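Local coordinates for ferric vibriobactin ABC transporter, periplasmic ferric vibriobactin-binding protein (Vibrio cholerae, PDB 3R5T) that binds the iron-loaded siderophore vibriobactin in the periplasm and probably hands it to an ABC transporter for import into the cell, at residues Thr36-Ala39 / Pro43-Ala46. Sequence-based numbering, arbitrary orientation.
Sequences TLLA and PVIA
V44 reaches from the first residue of a strand towards two consecutive leucines on the last turn of the preceding helix, and its CG1 methyl does most of the touching. That methyl approaches both L37 and L38: it lies 4.0 Å from CB of L37, near the root of that side chain, and 3.8 Å from CD2 of L38, a branch end. The other methyl, CG2, takes a different partner, coming to 4.2 Å from CD1 of L37. V44 therefore meets L37 with both methyls, one near the helix backbone and one further out, while L38 is met by a single branch. Each leucine crosses the valine at roughly a right angle.

Torsions explain the division of labour. In V44 a chi1 of 53° sets CG1 between the backbone N and the carbonyl carbon and aims it almost straight at CD2 of L38, so that it passes alongside CB of L37. The leucines share one shape, CG opposite the carbonyl carbon and chi2 near 165°, yet they leave the helix in different directions: the CB of L37 points at the strand, whereas L38 starts off to one side and only its CD2 bends in to the valine.

No hydrogen bond joins 36-39 to 43-46; the link is apolar, and all three touching residues are buried. L37 also packs on S28 of strand 26-28 and L130 of helix 123-134, while L38 rests on W59 and F273. Backbone hydrogen bonds of I45 with I26 and K69 set the strand between its sheet neighbours. The contact illustrates how a beta-alpha-beta crossover closes: helix 31-39 leads through a short loop (residues 40-43) into strand 44-49, parallel to strand 26-28, in the five-stranded parallel sheet of one lobe of this siderophore-binding protein.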
# COMPACT_ATOMS: atom_id res chain seq x y z
N THR A 36 4.26 -2.08 6.79
CA THR A 36 5.66 -2.12 6.40
C THR A 36 6.59 -2.16 7.62
O THR A 36 7.63 -2.83 7.58
CB THR A 36 5.97 -0.98 5.40
OG1 THR A 36 5.22 -1.24 4.21
CG2 THR A 36 7.47 -0.95 5.05
N LEU A 37 6.19 -1.50 8.70
CA LEU A 37 6.92 -1.66 9.96
C LEU A 37 6.93 -3.14 10.37
O LEU A 37 7.98 -3.69 10.74
CB LEU A 37 6.35 -0.77 11.07
CG LEU A 37 6.60 0.73 10.88
CD1 LEU A 37 5.67 1.53 11.75
CD2 LEU A 37 8.04 1.09 11.20
N LEU A 38 5.78 -3.79 10.30
CA LEU A 38 5.73 -5.22 10.60
C LEU A 38 6.58 -6.07 9.63
O LEU A 38 7.22 -7.05 10.03
CB LEU A 38 4.28 -5.71 10.61
CG LEU A 38 3.43 -5.13 11.75
CD1 LEU A 38 1.94 -5.36 11.52
CD2 LEU A 38 3.86 -5.71 13.09
N ALA A 39 6.59 -5.67 8.36
CA ALA A 39 7.31 -6.38 7.32
C ALA A 39 8.80 -6.49 7.62
O ALA A 39 9.41 -7.52 7.36
CB ALA A 39 7.09 -5.68 5.97
N PRO A 43 10.17 -2.72 15.87
CA PRO A 43 9.48 -2.82 17.16
C PRO A 43 8.36 -1.80 17.28
O PRO A 43 8.41 -0.87 18.10
CB PRO A 43 10.59 -2.55 18.17
CG PRO A 43 11.60 -1.72 17.41
CD PRO A 43 11.54 -2.20 16.01
N VAL A 44 7.35 -1.97 16.43
CA VAL A 44 6.16 -1.13 16.50
C VAL A 44 5.26 -1.66 17.61
O VAL A 44 4.90 -2.84 17.64
CB VAL A 44 5.42 -1.00 15.12
CG1 VAL A 44 5.12 -2.38 14.52
CG2 VAL A 44 4.16 -0.14 15.29
N ILE A 45 4.96 -0.79 18.55
CA ILE A 45 4.28 -1.24 19.75
C ILE A 45 2.82 -0.78 19.84
O ILE A 45 2.08 -1.22 20.72
CB ILE A 45 5.12 -0.94 21.04
CG1 ILE A 45 5.53 0.54 21.09
CG2 ILE A 45 6.37 -1.81 21.07
CD1 ILE A 45 4.41 1.49 21.44
N ALA A 46 2.41 0.06 18.89
CA ALA A 46 1.06 0.59 18.88
C ALA A 46 0.82 1.23 17.53
O ALA A 46 1.76 1.73 16.90
CB ALA A 46 0.87 1.63 20.01